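Rieske iron-sulfur protein soxF (PDB 1JM1) probably carries electrons in the respiratory chain of an archaeon, using a Rieske-type [2Fe-2S] cluster bound by a soluble domain. Local coordinates at residues Ala8-Tyr13 against Thr180-Leu185; Phe172-Pro177 against Leu186-Tyr191. All coordinates share one frame; numbering follows the deposited sequence. Where two conformers were deposited one is given.

Overall arrangement
Both contacts involve the long irregular loop that follows strand 161-167, and their centres lie 14 Å apart. Contact 1 is the more buried: it joins the segment leading into strand 13-17 to the 3-10 segment 181-185, mostly through apolar surface with a single hydrogen bond. Contact 2 lies at the surface and folds the loop back on itself, held mainly by a carboxylate, a tyrosine hydroxyl and a water. Their segments cross in sequence. R178 ties them together, since its NH1 bonds to D183 O and L186 O and its cation lies against the ring of Y191. Contact 1 is remote from the cluster, whereas F172 in contact 2 is near its ligand H96.

Contact 1 (Ala8-Tyr13 against Thr180-Leu185); sequences AGFPRY and TPQDNL
F10 and Q182 bring the two backbones closest, with 6.9 Å between their CA atoms, where the irregular 8-13 chain meets a short 3-10 turn formed by 181-185. The ring of F10 fills the middle of the interface. Its CZ approaches P181 O to 3.2 Å, while CE1 lies against P181 CB and CE2 comes near N184 CB. P181 O also accepts the backbone N-H of N184, one of the bonds that shape the turn, and T180 OG1 accepts from D183 N in an ST motif at its start.

Beyond the ring, the Q182 chain bends at chi2 (86°), and its terminal NE2 donates to A8 O at 2.9 Å in a nearly straight bond (173°). This bond lies in the amide plane of Q182 and meets a carbonyl lone pair in plane. G9 follows with a positive phi, at which a CB would press on that same A8 oxygen. L185 divides its branches: CD1 comes to 3.7 Å from G9 O, while CD2 packs against P11 CD, the P11 and L185 side chains running past one another in opposite directions.

Y37, L72 and T167 touch F10 as well, and the polar end of N184 turns to Y171 N and A169 O. The contact thus joins the chain leading into strand 13-17 to the loop beyond strand 161-167. A buried aromatic ring supplies the apolar grip, and one nearly straight amide bond engages the A8 carbonyl at the partly exposed margin.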
ATOM      1  N   ALA A   8      14.557  -7.390  -7.445  1.00 18.90           N
ATOM      2  CA  ALA A   8      14.174  -8.698  -7.976  1.00 17.04           C
ATOM      3  C   ALA A   8      13.366  -8.541  -9.270  1.00 15.81           C
ATOM      4  O   ALA A   8      12.403  -9.261  -9.495  1.00 15.09           O
ATOM      5  CB  ALA A   8      13.482  -9.539  -6.982  1.00 18.25           C
ATOM      6  N   GLY A   9      13.792  -7.662 -10.164  1.00 17.16           N
ATOM      7  CA  GLY A   9      13.227  -7.530 -11.489  1.00 17.17           C
ATOM      8  C   GLY A   9      12.138  -6.430 -11.635  1.00 15.89           C
ATOM      9  O   GLY A   9      11.707  -6.180 -12.752  1.00 16.51           O
ATOM     10  N   PHE A  10      11.707  -5.850 -10.535  1.00 13.40           N
ATOM     11  CA  PHE A  10      10.770  -4.758 -10.552  1.00 12.66           C
ATOM     12  C   PHE A  10      11.429  -3.482 -11.013  1.00 13.53           C
ATOM     13  O   PHE A  10      12.653  -3.320 -10.853  1.00 15.08           O
ATOM     14  CB  PHE A  10      10.185  -4.504  -9.192  1.00 12.18           C
ATOM     15  CG  PHE A  10       9.008  -5.376  -8.800  1.00 11.19           C
ATOM     16  CD1 PHE A  10       9.145  -6.662  -8.361  1.00 12.57           C
ATOM     17  CD2 PHE A  10       7.724  -4.848  -8.859  1.00 11.42           C
ATOM     18  CE1 PHE A  10       8.088  -7.407  -7.973  1.00 12.60           C
ATOM     19  CE2 PHE A  10       6.640  -5.622  -8.431  1.00 11.48           C
ATOM     20  CZ  PHE A  10       6.822  -6.897  -7.988  1.00 11.72           C
ATOM     21  N   PRO A  11      10.662  -2.520 -11.517  1.00 13.48           N
ATOM     22  CA  PRO A  11      11.184  -1.165 -11.803  1.00 14.26           C
ATOM     23  C   PRO A  11      11.359  -0.388 -10.533  1.00 13.96           C
ATOM     24  O   PRO A  11      10.736  -0.649  -9.493  1.00 14.19           O
ATOM     25  CB  PRO A  11      10.096  -0.569 -12.668  1.00 15.57           C
ATOM     26  CG  PRO A  11       8.828  -1.273 -12.280  1.00 15.00           C
ATOM     27  CD  PRO A  11       9.218  -2.626 -11.829  1.00 14.40           C
ATOM     28  N   ARG A  12      12.226   0.603 -10.591  1.00 15.46           N
ATOM     29  CA  ARG A  12      12.381   1.635  -9.579  1.00 15.01           C
ATOM     30  C   ARG A  12      11.605   2.846 -10.092  1.00 15.73           C
ATOM     31  O   ARG A  12      11.972   3.458 -11.074  1.00 20.21           O
ATOM     32  CB  ARG A  12      13.864   1.912  -9.388  1.00 17.44           C
ATOM     33  CG  ARG A  12      14.201   3.031  -8.389  1.00 18.29           C
ATOM     34  CD  ARG A  12      15.720   3.106  -8.231  1.00 18.86           C
ATOM     35  NE  ARG A  12      16.116   4.182  -7.322  1.00 20.55           N
ATOM     36  CZ  ARG A  12      16.209   4.018  -6.021  1.00 21.02           C
ATOM     37  NH1 ARG A  12      15.945   2.875  -5.383  1.00 21.19           N
ATOM     38  NH2 ARG A  12      16.583   5.085  -5.294  1.00 24.56           N
ATOM     39  N   TYR A  13      10.506   3.202  -9.424  1.00 14.05           N
ATOM     40  CA  TYR A  13       9.576   4.237  -9.827  1.00 14.47           C
ATOM     41  C   TYR A  13       9.497   5.313  -8.780  1.00 13.61           C
ATOM     42  O   TYR A  13       9.212   5.027  -7.625  1.00 13.17           O
ATOM     43  CB  TYR A  13       8.152   3.625 -10.037  1.00 16.76           C
ATOM     44  CG  TYR A  13       7.033   4.617 -10.152  1.00 16.12           C
ATOM     45  CD1 TYR A  13       7.025   5.400 -11.324  1.00 18.81           C
ATOM     46  CD2 TYR A  13       6.045   4.851  -9.182  1.00 16.74           C
ATOM     47  CE1 TYR A  13       6.016   6.345 -11.476  1.00 21.52           C
ATOM     48  CE2 TYR A  13       5.069   5.821  -9.332  1.00 16.67           C
ATOM     49  CZ  TYR A  13       5.058   6.538 -10.484  1.00 18.24           C
ATOM     50  OH  TYR A  13       4.074   7.551 -10.612  1.00 21.60           O
ATOM     51  N   THR A 180       3.256 -14.925  -8.114  1.00 15.25           N
ATOM     52  CA  THR A 180       4.541 -14.428  -7.561  1.00 14.98           C
ATOM     53  C   THR A 180       4.434 -12.928  -7.541  1.00 13.01           C
ATOM     54  O   THR A 180       3.661 -12.340  -8.293  1.00 13.05           O
ATOM     55  CB  THR A 180       5.757 -14.816  -8.437  1.00 17.11           C
ATOM     56  OG1 THR A 180       5.647 -14.063  -9.659  1.00 18.37           O
ATOM     57  CG2 THR A 180       5.827 -16.279  -8.724  1.00 22.95           C
ATOM     58  N   PRO A 181       5.266 -12.244  -6.731  1.00 12.41           N
ATOM     59  CA  PRO A 181       5.237 -10.774  -6.795  1.00 11.54           C
ATOM     60  C   PRO A 181       5.456 -10.235  -8.211  1.00 11.00           C
ATOM     61  O   PRO A 181       4.790  -9.311  -8.638  1.00 11.20           O
ATOM     62  CB  PRO A 181       6.370 -10.398  -5.831  1.00 12.07           C
ATOM     63  CG  PRO A 181       6.392 -11.550  -4.838  1.00 12.99           C
ATOM     64  CD  PRO A 181       6.162 -12.758  -5.696  1.00 12.91           C
ATOM     65  N   GLN A 182       6.409 -10.844  -8.943  1.00 11.77           N
ATOM     66  CA  GLN A 182       6.752 -10.361 -10.280  1.00 12.46           C
ATOM     67  C   GLN A 182       5.644 -10.526 -11.281  1.00 11.93           C
ATOM     68  O   GLN A 182       5.643  -9.830 -12.308  1.00 13.17           O
ATOM     69  CB  GLN A 182       8.043 -11.051 -10.784  1.00 14.38           C
ATOM     70  CG  GLN A 182       9.313 -10.625 -10.023  1.00 14.49           C
ATOM     71  CD  GLN A 182       9.557 -11.445  -8.759  1.00 14.09           C
ATOM     72  OE1 GLN A 182       8.774 -12.268  -8.331  1.00 14.98           O
ATOM     73  NE2 GLN A 182      10.739 -11.208  -8.183  1.00 14.65           N
ATOM     74  N   ASP A 183       4.632 -11.360 -10.992  1.00 12.33           N
ATOM     75  CA  ASP A 183       3.436 -11.400 -11.835  1.00 12.37           C
ATOM     76  C   ASP A 183       2.665 -10.082 -11.793  1.00 11.52           C
ATOM     77  O   ASP A 183       1.757  -9.899 -12.610  1.00 12.05           O
ATOM     78  CB  ASP A 183       2.586 -12.594 -11.495  1.00 13.40           C
ATOM     79  CG  ASP A 183       3.166 -13.907 -11.978  1.00 15.64           C
ATOM     80  OD1 ASP A 183       4.095 -13.888 -12.852  1.00 17.57           O
ATOM     81  OD2 ASP A 183       2.667 -14.922 -11.471  1.00 17.73           O
ATOM     82  N   ASN A 184       2.985  -9.180 -10.896  1.00 11.10           N
ATOM     83  CA  ASN A 184       2.425  -7.829 -10.941  1.00 10.99           C
ATOM     84  C   ASN A 184       2.900  -7.065 -12.170  1.00 11.03           C
ATOM     85  O   ASN A 184       2.277  -6.060 -12.528  1.00 11.73           O
ATOM     86  CB  ASN A 184       2.735  -7.078  -9.672  1.00 10.49           C
ATOM     87  CG  ASN A 184       2.013  -7.662  -8.495  1.00 10.46           C
ATOM     88  OD1 ASN A 184       0.977  -8.307  -8.666  1.00 11.07           O
ATOM     89  ND2 ASN A 184       2.503  -7.406  -7.280  1.00 10.71           N
ATOM     90  N   LEU A 185       3.939  -7.537 -12.820  1.00 11.79           N
ATOM     91  CA  LEU A 185       4.411  -6.929 -14.075  1.00 12.80           C
ATOM     92  C   LEU A 185       3.611  -7.373 -15.267  1.00 13.56           C
ATOM     93  O   LEU A 185       3.841  -6.858 -16.370  1.00 16.76           O
ATOM     94  CB  LEU A 185       5.911  -7.251 -14.262  1.00 13.45           C
ATOM     95  CG  LEU A 185       6.824  -6.708 -13.138  1.00 17.59           C
ATOM     96  CD1 LEU A 185       8.193  -7.378 -13.228  1.00 20.63           C
ATOM     97  CD2 LEU A 185       6.935  -5.204 -13.215  1.00 25.39           C
TER

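Contact 2 (Phe172-Pro177 against Leu186-Tyr191); sequences FSAGIP and LYDPRY
I176, Y191 and A174 give up the most surface here. I176 and A174 pack on D188, with A174 CB 3.4 Å from its OD2, while Y191 reaches F172. I176 was modelled in two conformers, so its side-chain contacts are less certain; in the one described, CG1 runs past D188 CG and CG2 meets L186 CD1. Y191 donates its hydroxyl to F172 O at 2.7 Å, on a lone pair in the carbonyl plane, and its ring edge carries CE1 to 3.9 Å from A174 CB.

In D188, chi1 (-175°) sets CG anti to the backbone N. OD2 accepts twice from the 172-177 backbone: G175 N meets its syn lone pair at 2.8 Å, and I176 N comes from above the carboxylate plane at 3.1 Å. A water adds a third bond to OD2, accepting from A174 N and donating also to I176 O. OD1 takes R190 N in an Asx turn, and G175 CA sits over one face of the R190 guanidinium.

With several N-H donors and R178 packed nearby, the buried D188 probably stays ionised. These polar bonds join 172-177 to 186-191 in the loop whose F172 side chain lies about 7 Å from the [2Fe-2S] cluster.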
ATOM      1  N   PHE A 172      -4.238  -8.903  -6.406  1.00 10.42           N
ATOM      2  CA  PHE A 172      -5.412  -9.683  -6.750  1.00 10.60           C
ATOM      3  C   PHE A 172      -5.326 -10.217  -8.162  1.00 11.10           C
ATOM      4  O   PHE A 172      -5.035  -9.499  -9.108  1.00 11.45           O
ATOM      5  CB  PHE A 172      -6.632  -8.758  -6.605  1.00 11.26           C
ATOM      6  CG  PHE A 172      -7.934  -9.425  -7.026  1.00 12.20           C
ATOM      7  CD1 PHE A 172      -8.504 -10.433  -6.260  1.00 13.45           C
ATOM      8  CD2 PHE A 172      -8.563  -9.019  -8.203  1.00 13.64           C
ATOM      9  CE1 PHE A 172      -9.692 -11.050  -6.651  1.00 15.16           C
ATOM     10  CE2 PHE A 172      -9.784  -9.628  -8.589  1.00 15.08           C
ATOM     11  CZ  PHE A 172     -10.289 -10.618  -7.820  1.00 16.32           C
ATOM     12  N   SER A 173      -5.690 -11.489  -8.317  1.00 11.98           N
ATOM     13  CA  SER A 173      -5.772 -12.126  -9.641  1.00 13.02           C
ATOM     14  C   SER A 173      -7.175 -11.930 -10.187  1.00 12.72           C
ATOM     15  O   SER A 173      -8.140 -12.493  -9.681  1.00 14.33           O
ATOM     16  CB  SER A 173      -5.517 -13.633  -9.530  1.00 15.14           C
ATOM     17  OG  SER A 173      -4.164 -13.925  -9.224  1.00 16.46           O
ATOM     18  N   ALA A 174      -7.242 -11.145 -11.247  1.00 13.12           N
ATOM     19  CA  ALA A 174      -8.513 -10.860 -11.935  1.00 13.96           C
ATOM     20  C   ALA A 174      -8.649 -11.812 -13.116  1.00 15.44           C
ATOM     21  O   ALA A 174      -9.130 -12.920 -12.929  1.00 19.83           O
ATOM     22  CB  ALA A 174      -8.543  -9.376 -12.286  1.00 14.32           C
ATOM     23  N   GLY A 175      -8.242 -11.419 -14.316  1.00 16.08           N
ATOM     24  CA  GLY A 175      -8.306 -12.286 -15.451  1.00 20.17           C
ATOM     25  C   GLY A 175      -7.033 -13.112 -15.631  1.00 20.69           C
ATOM     26  O   GLY A 175      -7.063 -14.105 -16.328  1.00 29.62           O
ATOM     27  N   ILE A 176      -5.891 -12.664 -15.219  1.00 16.87           N
ATOM     28  CA  ILE A 176      -4.607 -13.266 -15.371  1.00 18.55           C
ATOM     29  C   ILE A 176      -4.157 -13.734 -13.968  1.00 15.92           C
ATOM     30  O   ILE A 176      -4.103 -12.927 -13.040  1.00 16.41           O
ATOM     31  CB  ILE A 176      -3.543 -12.295 -15.906  0.58 22.42           C
ATOM     32  CG1 ILE A 176      -3.983 -11.713 -17.255  0.58 26.53           C
ATOM     33  CG2 ILE A 176      -2.167 -12.940 -16.002  0.58 29.34           C
ATOM     34  CD1 ILE A 176      -4.002 -12.746 -18.339  0.58 31.53           C
ATOM     35  N   PRO A 177      -3.794 -14.984 -13.763  1.00 16.87           N
ATOM     36  CA  PRO A 177      -3.297 -15.416 -12.461  1.00 16.69           C
ATOM     37  C   PRO A 177      -1.986 -14.694 -12.152  1.00 14.94           C
ATOM     38  O   PRO A 177      -1.088 -14.594 -12.976  1.00 17.83           O
ATOM     39  CB  PRO A 177      -3.059 -16.891 -12.647  1.00 21.05           C
ATOM     40  CG  PRO A 177      -3.634 -17.234 -13.907  1.00 31.31           C
ATOM     41  CD  PRO A 177      -3.866 -16.123 -14.769  1.00 21.50           C
ATOM     42  N   LEU A 186       2.714  -8.340 -15.130  1.00 13.37           N
ATOM     43  CA  LEU A 186       1.860  -8.758 -16.227  1.00 14.89           C
ATOM     44  C   LEU A 186       0.700  -7.775 -16.425  1.00 14.00           C
ATOM     45  O   LEU A 186       0.078  -7.335 -15.452  1.00 13.62           O
ATOM     46  CB  LEU A 186       1.292 -10.139 -15.952  1.00 16.13           C
ATOM     47  CG  LEU A 186       2.359 -11.241 -15.795  1.00 18.60           C
ATOM     48  CD1 LEU A 186       1.653 -12.512 -15.371  1.00 21.24           C
ATOM     49  CD2 LEU A 186       3.153 -11.472 -17.087  1.00 24.55           C
ATOM     50  N   TYR A 187       0.405  -7.474 -17.657  1.00 16.35           N
ATOM     51  CA  TYR A 187      -0.733  -6.633 -18.043  1.00 16.44           C
ATOM     52  C   TYR A 187      -1.973  -7.481 -18.098  1.00 16.41           C
ATOM     53  O   TYR A 187      -2.130  -8.425 -18.854  1.00 20.89           O
ATOM     54  CB  TYR A 187      -0.438  -6.033 -19.431  1.00 19.20           C
ATOM     55  CG  TYR A 187      -1.616  -5.199 -19.930  1.00 23.52           C
ATOM     56  CD1 TYR A 187      -1.991  -3.977 -19.378  1.00 31.12           C
ATOM     57  CD2 TYR A 187      -2.337  -5.680 -20.991  1.00 35.76           C
ATOM     58  CE1 TYR A 187      -3.048  -3.236 -19.845  1.00 38.55           C
ATOM     59  CE2 TYR A 187      -3.427  -4.966 -21.486  1.00 35.59           C
ATOM     60  CZ  TYR A 187      -3.721  -3.797 -20.864  1.00 34.61           C
ATOM     61  OH  TYR A 187      -4.784  -3.116 -21.430  1.00 54.44           O
ATOM     62  N   ASP A 188      -2.974  -7.089 -17.317  1.00 15.45           N
ATOM     63  CA  ASP A 188      -4.308  -7.679 -17.292  1.00 15.14           C
ATOM     64  C   ASP A 188      -5.295  -6.606 -17.641  1.00 14.70           C
ATOM     65  O   ASP A 188      -5.495  -5.688 -16.846  1.00 15.45           O
ATOM     66  CB  ASP A 188      -4.609  -8.205 -15.906  1.00 14.97           C
ATOM     67  CG  ASP A 188      -5.940  -8.950 -15.841  1.00 14.93           C
ATOM     68  OD1 ASP A 188      -6.722  -8.878 -16.803  1.00 15.31           O
ATOM     69  OD2 ASP A 188      -6.193  -9.566 -14.756  1.00 16.44           O
ATOM     70  N   PRO A 189      -5.959  -6.680 -18.775  1.00 16.86           N
ATOM     71  CA  PRO A 189      -6.943  -5.688 -19.136  1.00 17.90           C
ATOM     72  C   PRO A 189      -8.076  -5.556 -18.121  1.00 15.99           C
ATOM     73  O   PRO A 189      -8.731  -4.522 -18.134  1.00 17.67           O
ATOM     74  CB  PRO A 189      -7.494  -6.175 -20.481  1.00 23.31           C
ATOM     75  CG  PRO A 189      -6.615  -7.198 -20.921  1.00 34.90           C
ATOM     76  CD  PRO A 189      -5.836  -7.711 -19.822  1.00 20.77           C
ATOM     77  N   ARG A 190      -8.347  -6.548 -17.302  1.00 13.74           N
ATOM     78  CA  ARG A 190      -9.381  -6.409 -16.289  1.00 14.12           C
ATOM     79  C   ARG A 190      -9.027  -5.380 -15.215  1.00 14.24           C
ATOM     80  O   ARG A 190      -9.908  -4.903 -14.492  1.00 14.13           O
ATOM     81  CB  ARG A 190      -9.749  -7.707 -15.665  1.00 14.28           C
ATOM     82  CG  ARG A 190     -10.296  -8.748 -16.608  1.00 14.28           C
ATOM     83  CD  ARG A 190     -11.033  -9.845 -15.837  1.00 14.55           C
ATOM     84  NE  ARG A 190     -11.398 -10.906 -16.784  1.00 15.89           N
ATOM     85  CZ  ARG A 190     -11.922 -12.050 -16.378  1.00 16.14           C
ATOM     86  NH1 ARG A 190     -12.209 -12.248 -15.094  1.00 17.91           N
ATOM     87  NH2 ARG A 190     -12.168 -12.982 -17.254  1.00 18.83           N
ATOM     88  N   TYR A 191      -7.728  -5.018 -15.101  1.00 14.38           N
ATOM     89  CA  TYR A 191      -7.315  -3.971 -14.183  1.00 13.73           C
ATOM     90  C   TYR A 191      -7.635  -2.629 -14.829  1.00 15.94           C
ATOM     91  O   TYR A 191      -6.814  -2.012 -15.515  1.00 22.10           O
ATOM     92  CB  TYR A 191      -5.822  -4.088 -13.852  1.00 13.05           C
ATOM     93  CG  TYR A 191      -5.563  -4.885 -12.585  1.00 12.20           C
ATOM     94  CD1 TYR A 191      -5.980  -6.200 -12.408  1.00 11.87           C
ATOM     95  CD2 TYR A 191      -4.887  -4.282 -11.511  1.00 11.40           C
ATOM     96  CE1 TYR A 191      -5.712  -6.884 -11.215  1.00 12.14           C
ATOM     97  CE2 TYR A 191      -4.641  -4.945 -10.335  1.00 11.65           C
ATOM     98  CZ  TYR A 191      -5.059  -6.250 -10.186  1.00 11.25           C
ATOM     99  OH  TYR A 191      -4.776  -6.856  -8.993  1.00 12.07           O
TER
HETATM  100  O   HOH W   1      -4.821 -10.263 -12.546  1.00 13.49           O